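Local structure of trichothecene 3-O-acetyltransferase TRI101 (Fusarium sporotrichioides, 2ZBA) at residues Leu26-Gln31 with Arg128-Ile133; Ser42-Ile47 with Gly155-Thr160; Val205-Asn210 with Ala357-Met362. The protein transfers an acetyl group from acetyl-CoA to the 3-hydroxyl of trichothecene mycotoxins during their biosynthesis, as a member of the BAHD acyltransferase superfamily. All blocks are in the same frame, centred on the assembly; numbering follows the deposited sequence.

Overall arrangement
From the N terminus, residues 26-31 and then 42-47 open contacts 1 and 2 before either is closed. Contact 1 closes when 128-133 returns to the start of strand 29-37, and contact 2 closes later, when strand 156-164 meets helix 44-61, so the two spans cross. Both reach the same mixed sheet, in which strands 29-37 and 156-164 are neighbours; contact 1 borders the trichothecene pocket, while contact 2 lies about 25 Å away, centre to centre. Contact 3 follows in series: it opens at loop 205-210 and closes when helix 348-363 comes back against it. It lies about 46 Å from contact 2 between centres, on the opposite side of the chain's centre.

Contact 1 of 3, residues Leu26-Gln31 with Arg128-Ile133; sequences LSIYTQ and RKTLAI. With ZBA (12,13-Epoxytrichothec-9-ene-3,4,8,15-tetrol-4,15-diacetate-8-isovalerate), chain F.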
# COMPACT_ATOMS: atom_id res chain seq x y z
N LEU A 26 7.70 -6.31 -9.39
CA LEU A 26 8.23 -7.66 -9.25
C LEU A 26 9.42 -7.72 -8.29
O LEU A 26 9.84 -8.81 -7.90
CB LEU A 26 8.56 -8.27 -10.62
CG LEU A 26 7.31 -8.72 -11.38
CD1 LEU A 26 7.55 -8.81 -12.89
CD2 LEU A 26 6.83 -10.04 -10.82
N SER A 27 9.91 -6.55 -7.88
CA SER A 27 10.99 -6.42 -6.88
C SER A 27 10.53 -5.99 -5.47
O SER A 27 11.36 -5.76 -4.58
CB SER A 27 12.04 -5.42 -7.38
OG SER A 27 12.90 -6.04 -8.33
N ILE A 28 9.22 -5.90 -5.27
CA ILE A 28 8.68 -5.30 -4.03
C ILE A 28 7.80 -6.27 -3.25
O ILE A 28 6.97 -6.97 -3.83
CB ILE A 28 7.95 -3.95 -4.33
CG1 ILE A 28 8.95 -2.90 -4.83
CG2 ILE A 28 7.15 -3.41 -3.10
CD1 ILE A 28 8.28 -1.75 -5.60
N TYR A 29 7.98 -6.29 -1.92
CA TYR A 29 7.01 -6.91 -1.03
C TYR A 29 6.25 -5.85 -0.24
O TYR A 29 6.85 -5.00 0.40
CB TYR A 29 7.66 -7.91 -0.07
CG TYR A 29 7.83 -9.26 -0.70
CD1 TYR A 29 9.03 -9.60 -1.35
CD2 TYR A 29 6.80 -10.18 -0.69
CE1 TYR A 29 9.18 -10.85 -1.97
CE2 TYR A 29 6.95 -11.43 -1.30
CZ TYR A 29 8.14 -11.75 -1.93
OH TYR A 29 8.27 -12.98 -2.53
N THR A 30 4.92 -5.90 -0.32
CA THR A 30 4.08 -5.09 0.56
C THR A 30 4.00 -5.74 1.94
O THR A 30 3.70 -6.93 2.04
CB THR A 30 2.67 -4.92 -0.01
OG1 THR A 30 2.75 -4.25 -1.28
CG2 THR A 30 1.80 -4.06 0.94
N GLN A 31 4.24 -4.94 2.98
CA GLN A 31 4.24 -5.41 4.37
C GLN A 31 3.19 -4.69 5.23
O GLN A 31 2.98 -3.50 5.07
CB GLN A 31 5.61 -5.17 5.01
CG GLN A 31 6.79 -5.87 4.36
CD GLN A 31 8.09 -5.31 4.83
OE1 GLN A 31 8.19 -4.12 5.18
NE2 GLN A 31 9.14 -6.15 4.84
N ARG A 128 10.58 -10.92 5.13
CA ARG A 128 11.42 -10.47 4.02
C ARG A 128 11.35 -8.96 3.90
O ARG A 128 10.36 -8.36 4.30
CB ARG A 128 10.87 -10.99 2.71
CG ARG A 128 11.23 -12.36 2.32
CD ARG A 128 10.74 -12.49 0.92
NE ARG A 128 11.63 -11.79 -0.00
CZ ARG A 128 12.29 -12.39 -0.98
NH1 ARG A 128 13.09 -11.69 -1.78
NH2 ARG A 128 12.16 -13.70 -1.16
N LYS A 129 12.36 -8.37 3.27
CA LYS A 129 12.43 -6.92 3.09
C LYS A 129 11.46 -6.39 2.01
O LYS A 129 11.04 -7.11 1.11
CB LYS A 129 13.86 -6.51 2.77
CG LYS A 129 14.80 -6.55 3.95
CD LYS A 129 16.27 -6.37 3.49
CE LYS A 129 16.50 -5.05 2.77
NZ LYS A 129 16.30 -3.88 3.68
N THR A 130 11.11 -5.11 2.13
CA THR A 130 10.26 -4.44 1.15
C THR A 130 10.93 -4.39 -0.23
O THR A 130 10.31 -4.72 -1.24
CB THR A 130 9.87 -3.00 1.61
OG1 THR A 130 9.17 -3.08 2.86
CG2 THR A 130 8.97 -2.31 0.57
N LEU A 131 12.20 -4.00 -0.25
CA LEU A 131 12.95 -3.80 -1.50
C LEU A 131 13.96 -4.93 -1.75
O LEU A 131 14.58 -5.44 -0.81
CB LEU A 131 13.66 -2.44 -1.48
CG LEU A 131 12.82 -1.17 -1.24
CD1 LEU A 131 13.68 0.06 -1.02
CD2 LEU A 131 11.84 -0.91 -2.36
N ALA A 132 14.13 -5.30 -3.01
CA ALA A 132 15.08 -6.37 -3.39
C ALA A 132 16.55 -5.90 -3.31
O ALA A 132 17.23 -5.74 -4.33
CB ALA A 132 14.76 -6.93 -4.76
N ILE A 133 17.00 -5.66 -2.08
CA ILE A 133 18.39 -5.37 -1.77
C ILE A 133 18.91 -6.55 -0.96
O ILE A 133 18.20 -7.12 -0.14
CB ILE A 133 18.52 -4.09 -0.92
O18 ZBA F . 8.58 4.39 -5.19
C44 ZBA F . 8.80 3.26 -5.55
C45 ZBA F . 9.65 2.84 -6.69
C46 ZBA F . 10.48 1.64 -6.47
C48 ZBA F . 11.51 1.55 -5.47
C47 ZBA F . 10.35 0.38 -7.26
O17 ZBA F . 8.24 2.25 -4.89
C31 ZBA F . 7.16 2.46 -3.93
C30 ZBA F . 5.89 2.91 -4.63
C32 ZBA F . 7.08 1.19 -3.14
C39 ZBA F . 8.33 0.83 -2.41
C33 ZBA F . 5.96 0.50 -3.08
C34 ZBA F . 4.69 0.92 -3.74
O10 ZBA F . 3.90 1.68 -2.75
C29 ZBA F . 4.85 1.81 -5.03
C38 ZBA F . 5.41 0.93 -6.17
O12 ZBA F . 6.09 1.77 -7.14
C40 ZBA F . 6.25 1.26 -8.36
C41 ZBA F . 7.04 2.18 -9.23
O13 ZBA F . 5.84 0.25 -8.72
C28 ZBA F . 3.42 2.43 -5.44
C37 ZBA F . 3.52 3.22 -6.78
C35 ZBA F . 2.93 3.29 -4.26
C25 ZBA F . 2.68 2.29 -3.21
C36 ZBA F . 3.12 4.70 -4.04
O11 ZBA F . 1.84 4.19 -4.44
C27 ZBA F . 2.27 1.33 -5.42
C26 ZBA F . 1.72 1.43 -4.01
O16 ZBA F . 1.52 0.19 -3.37
O14 ZBA F . 1.17 1.50 -6.37
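Tyr-29 N donates to Thr-130 O over 2.9 Å; the N-H...O angle of 163° and a donor lying in the carbonyl plane, on a lone pair, mark a well-formed bond. Ala-132 N to Ser-27 O is weak and bent, and Gln-31 NE2 to Arg-128 O is also weak despite its 2.6 Å, because it too is bent; Glu-122 also bonds this NE2, and Asn-162 this carbonyl. Gln-31 OE1 stands 2.7 Å from Thr-130 OG1, and Arg-410 hydrogen-bonds both oxygens, through NH1 and NH2 respectively.

One CH-pi contact involves the Tyr-29 ring. CD of Arg-128 sits over a face of it, 4.1 Å from the centroid and 26° off the normal. The chain bends at chi3, so that Tyr-29 CE1 lies over a face of the Arg-128 guanidinium, near its rim, 3.3 Å above the plane, which is turned 30° from the ring plane.

Apolar contact is lighter: Ile-28 CG1 lies 4.3 Å from Leu-131 CD2. The same two residues line the trichothecene pocket, with Ile-28 CD1 3.4 Å from C47 of the bound ligand and Leu-131 CD2 3.9 Å from its C39.

On this segment's other flank, Ile-28, just before the strand, and Thr-30 bond through their backbones to His-165, first residue of the BAHD HxxxD signature, and Gly-163; Tyr-29 also packs on Leu-147 of strand 146-153.

Contact 2 of 3, residues Ser42-Ile47 with Gly155-Thr160; sequences SQYPTI and GGLILT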
# COMPACT_ATOMS: atom_id res chain seq x y z
N SER A 42 1.36 -18.56 27.97
CA SER A 42 0.76 -19.88 27.74
C SER A 42 -0.09 -19.88 26.47
O SER A 42 -0.33 -20.93 25.89
CB SER A 42 -0.09 -20.32 28.94
OG SER A 42 -1.26 -19.51 29.03
N GLN A 43 -0.55 -18.70 26.05
CA GLN A 43 -1.37 -18.55 24.85
C GLN A 43 -0.56 -18.67 23.56
O GLN A 43 -1.13 -19.04 22.51
CB GLN A 43 -2.08 -17.20 24.86
CG GLN A 43 -3.17 -17.06 25.89
CD GLN A 43 -3.72 -15.65 25.97
OE1 GLN A 43 -4.42 -15.19 25.06
NE2 GLN A 43 -3.42 -14.97 27.05
N TYR A 44 0.73 -18.35 23.61
CA TYR A 44 1.56 -18.29 22.39
C TYR A 44 1.46 -19.56 21.53
O TYR A 44 1.10 -19.47 20.35
CB TYR A 44 3.02 -17.92 22.68
CG TYR A 44 3.27 -16.46 23.03
CD1 TYR A 44 2.76 -15.41 22.24
CD2 TYR A 44 4.06 -16.13 24.13
CE1 TYR A 44 3.01 -14.07 22.56
CE2 TYR A 44 4.32 -14.79 24.46
CZ TYR A 44 3.79 -13.76 23.67
OH TYR A 44 4.06 -12.45 24.02
N PRO A 45 1.75 -20.76 22.10
CA PRO A 45 1.70 -21.98 21.28
C PRO A 45 0.34 -22.23 20.64
O PRO A 45 0.28 -22.77 19.53
CB PRO A 45 2.00 -23.09 22.29
CG PRO A 45 2.80 -22.41 23.35
CD PRO A 45 2.12 -21.08 23.49
N THR A 46 -0.72 -21.83 21.34
CA THR A 46 -2.10 -21.92 20.85
C THR A 46 -2.33 -20.96 19.66
O THR A 46 -3.04 -21.31 18.70
CB THR A 46 -3.12 -21.66 22.02
OG1 THR A 46 -2.86 -22.56 23.12
CG2 THR A 46 -4.59 -21.83 21.56
N ILE A 47 -1.75 -19.76 19.73
CA ILE A 47 -1.85 -18.74 18.66
C ILE A 47 -1.18 -19.24 17.36
O ILE A 47 -1.73 -19.09 16.26
CB ILE A 47 -1.23 -17.40 19.10
CG1 ILE A 47 -2.10 -16.73 20.18
CG2 ILE A 47 -1.03 -16.45 17.88
CD1 ILE A 47 -1.37 -15.67 20.98
N GLY A 155 4.31 -8.98 26.43
CA GLY A 155 2.94 -8.55 26.69
C GLY A 155 2.04 -8.59 25.46
O GLY A 155 0.87 -8.18 25.52
N GLY A 156 2.59 -9.06 24.34
CA GLY A 156 1.88 -8.97 23.08
C GLY A 156 2.35 -9.87 21.94
O GLY A 156 2.99 -10.91 22.15
N LEU A 157 1.98 -9.44 20.74
CA LEU A 157 2.13 -10.24 19.54
C LEU A 157 2.03 -9.33 18.34
O LEU A 157 1.05 -8.58 18.23
CB LEU A 157 1.02 -11.28 19.46
CG LEU A 157 1.06 -12.27 18.30
CD1 LEU A 157 1.87 -13.51 18.69
CD2 LEU A 157 -0.35 -12.64 17.92
N ILE A 158 3.03 -9.39 17.45
CA ILE A 158 3.00 -8.72 16.14
C ILE A 158 2.91 -9.74 15.00
O ILE A 158 3.82 -10.58 14.82
CB ILE A 158 4.21 -7.80 15.92
CG1 ILE A 158 4.31 -6.76 17.04
CG2 ILE A 158 4.11 -7.09 14.56
CD1 ILE A 158 5.57 -5.93 16.99
N LEU A 159 1.82 -9.70 14.26
CA LEU A 159 1.71 -10.50 13.06
C LEU A 159 2.00 -9.60 11.86
O LEU A 159 1.37 -8.56 11.69
CB LEU A 159 0.32 -11.09 12.93
CG LEU A 159 0.05 -11.84 11.63
CD1 LEU A 159 0.93 -13.08 11.50
CD2 LEU A 159 -1.38 -12.21 11.60
N THR A 160 2.98 -10.02 11.06
CA THR A 160 3.36 -9.27 9.86
C THR A 160 3.06 -10.11 8.64
O THR A 160 3.42 -11.29 8.60
CB THR A 160 4.83 -8.92 9.90
OG1 THR A 160 5.10 -8.13 11.06
CG2 THR A 160 5.22 -8.14 8.65
O HOH W 1 4.29 -12.03 26.75
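Tyr-44, Leu-157 and Ile-47 carry this contact, with 62, 55 and 35 Å² of their surfaces buried by it. Tyr-44, in the first turn of helix 44-61, extends its ring alongside Leu-157, the two side chains running past each other in opposite directions. Its hydroxyl reaches the backbone where strand 156-164 begins: OH is 2.6 Å from Gly-156 O, which lies in the ring plane at the edge. An ordered water donates to the same hydroxyl over 2.8 Å and accepts from Gly-155 N over 3.1 Å. The phenol oxygen of this buried ring thus has polar company from both the strand and the water, and the water links it to Gly-155 N.

Leu-157 touches both the ring and Ile-47. Its CG is anti to the backbone N (chi1 -176°), and the two methyls part from there: CD1 meets the ring edge, 4.1 Å from Tyr-44 CE1, whereas CD2 meets Ile-47 tip to tip, 3.9 Å from CG2. That methyl branch of Ile-47 is likewise anti to its own backbone N and comes from one turn of helix beyond the phenol.

Phe-152 stacks on the Tyr-44 ring and touches Leu-157, while Leu-150 touches Ile-47. Both belong to strand 146-153, which pairs antiparallel with 156-164 as a beta hairpin; Gly-155, with phi of 87°, sits in its turn. The whole is an alpha/beta layer packing, in which the start of helix 44-61 lies on one face of the mixed sheet.

Contact 3 of 3, residues Val205-Asn210 with Ala357-Met362; sequences VPLLEN and ALATYM
Leu-208 and Thr-360 meet where an irregular loop packs against the flank of an alpha helix: 205-210 belongs to the long connection between helix 191-197 and strand 237-244, whereas the helical partner, 357-362, is the late part of helix 348-363. The nearest CA atoms across the contact, those of Leu-207 and Thr-360, are 5.2 Å apart, a close backbone approach, consistent with the alanines and threonine on this side of the helix.

The side chain of Leu-208 can be followed outward. Leu-208 CB lies 3.6 Å from Thr-360 OG1, and CG passes the same oxygen at an equal distance, the two side chains crossing at about a right angle. Beyond CG the chain stays extended (chi2 175°), which carries Leu-208 CD1 back along the helix, where it rests 3.8 Å from Ala-357 CA, against the backbone more than the methyl. Arg-353, one turn earlier in the helix, also touches this leucine.

Ala-359 receives the other apolar contacts. Val-205 places CG1 anti to its backbone N (chi1 -179°), and that methyl comes to 3.6 Å from Ala-359 CB. Leu-207 CD1 approaches the CB of Ala-359 at 4.0 Å, though its torsions are far from staggered and its methyl positions are accordingly less certain.

The calcium ion and coenzyme A lie beyond direct reach, about 14 Å from the side chain of Ala-357 and about 13 Å from that of Val-205. The contact therefore joins loop to helix by packing and one polar link. In that link Thr-360 OG1, already hydrogen-bonded to Gln-356 O one turn back, accepts from Leu-208 N over 3.0 Å, with a nearly straight N-H...O angle of 173°.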
# COMPACT_ATOMS: atom_id res chain seq x y z
N VAL A 205 -8.92 -6.79 -16.87
CA VAL A 205 -8.85 -5.51 -17.58
C VAL A 205 -8.96 -5.84 -19.07
O VAL A 205 -8.00 -6.34 -19.65
CB VAL A 205 -7.53 -4.76 -17.28
CG1 VAL A 205 -7.49 -3.40 -18.02
CG2 VAL A 205 -7.35 -4.56 -15.76
N PRO A 206 -10.14 -5.62 -19.68
CA PRO A 206 -10.30 -5.91 -21.11
C PRO A 206 -9.36 -5.09 -21.98
O PRO A 206 -9.18 -3.89 -21.76
CB PRO A 206 -11.77 -5.52 -21.37
CG PRO A 206 -12.44 -5.64 -20.05
CD PRO A 206 -11.39 -5.13 -19.08
N LEU A 207 -8.73 -5.75 -22.95
CA LEU A 207 -7.79 -5.05 -23.83
C LEU A 207 -8.56 -4.22 -24.86
O LEU A 207 -9.70 -4.56 -25.22
CB LEU A 207 -6.84 -6.05 -24.51
CG LEU A 207 -5.43 -6.33 -23.96
CD1 LEU A 207 -5.20 -6.02 -22.46
CD2 LEU A 207 -5.03 -7.75 -24.33
N LEU A 208 -7.95 -3.12 -25.31
CA LEU A 208 -8.57 -2.24 -26.31
C LEU A 208 -8.37 -2.79 -27.72
O LEU A 208 -7.25 -3.17 -28.09
CB LEU A 208 -7.97 -0.83 -26.22
CG LEU A 208 -8.19 -0.10 -24.88
CD1 LEU A 208 -7.45 1.21 -24.87
CD2 LEU A 208 -9.68 0.12 -24.61
N GLU A 209 -9.45 -2.83 -28.51
CA GLU A 209 -9.43 -3.50 -29.84
C GLU A 209 -8.43 -2.88 -30.81
O GLU A 209 -7.66 -3.60 -31.45
CB GLU A 209 -10.83 -3.56 -30.47
N ASN A 210 -8.44 -1.56 -30.92
CA ASN A 210 -7.41 -0.84 -31.65
C ASN A 210 -6.86 0.22 -30.71
O ASN A 210 -7.63 0.97 -30.07
CB ASN A 210 -7.97 -0.17 -32.91
N ALA A 357 -5.74 1.34 -21.36
CA ALA A 357 -4.66 1.76 -22.29
C ALA A 357 -3.31 1.21 -21.80
O ALA A 357 -2.52 0.71 -22.59
CB ALA A 357 -4.61 3.25 -22.42
N LEU A 358 -3.06 1.30 -20.50
CA LEU A 358 -1.84 0.76 -19.89
C LEU A 358 -1.73 -0.72 -20.13
O LEU A 358 -0.67 -1.20 -20.55
CB LEU A 358 -1.78 1.08 -18.38
CG LEU A 358 -0.54 0.61 -17.57
CD1 LEU A 358 0.78 1.27 -18.05
CD2 LEU A 358 -0.74 0.87 -16.07
N ALA A 359 -2.83 -1.45 -19.88
CA ALA A 359 -2.84 -2.90 -20.00
C ALA A 359 -2.60 -3.32 -21.45
O ALA A 359 -1.82 -4.23 -21.72
CB ALA A 359 -4.17 -3.48 -19.48
N THR A 360 -3.22 -2.60 -22.38
CA THR A 360 -3.05 -2.89 -23.81
C THR A 360 -1.60 -2.65 -24.24
O THR A 360 -0.99 -3.52 -24.85
CB THR A 360 -4.01 -2.06 -24.68
OG1 THR A 360 -5.32 -2.23 -24.17
CG2 THR A 360 -4.01 -2.54 -26.16
N TYR A 361 -1.07 -1.49 -23.87
CA TYR A 361 0.32 -1.11 -24.20
C TYR A 361 1.34 -2.12 -23.68
O TYR A 361 2.25 -2.54 -24.41
CB TYR A 361 0.60 0.30 -23.66
CG TYR A 361 2.03 0.78 -23.86
CD1 TYR A 361 2.55 1.00 -25.15
CD2 TYR A 361 2.84 1.02 -22.77
CE1 TYR A 361 3.85 1.43 -25.33
CE2 TYR A 361 4.15 1.45 -22.94
CZ TYR A 361 4.64 1.66 -24.22
OH TYR A 361 5.94 2.10 -24.36
N MSE A 362 1.18 -2.53 -22.42
CA MSE A 362 2.09 -3.49 -21.81
C MSE A 362 2.00 -4.88 -22.42
O MSE A 362 3.02 -5.52 -22.65
CB MSE A 362 1.85 -3.55 -20.30
CG MSE A 362 2.23 -2.28 -19.52
SE MSE A 362 2.05 -2.59 -17.59
CE MSE A 362 3.34 -3.82 -17.32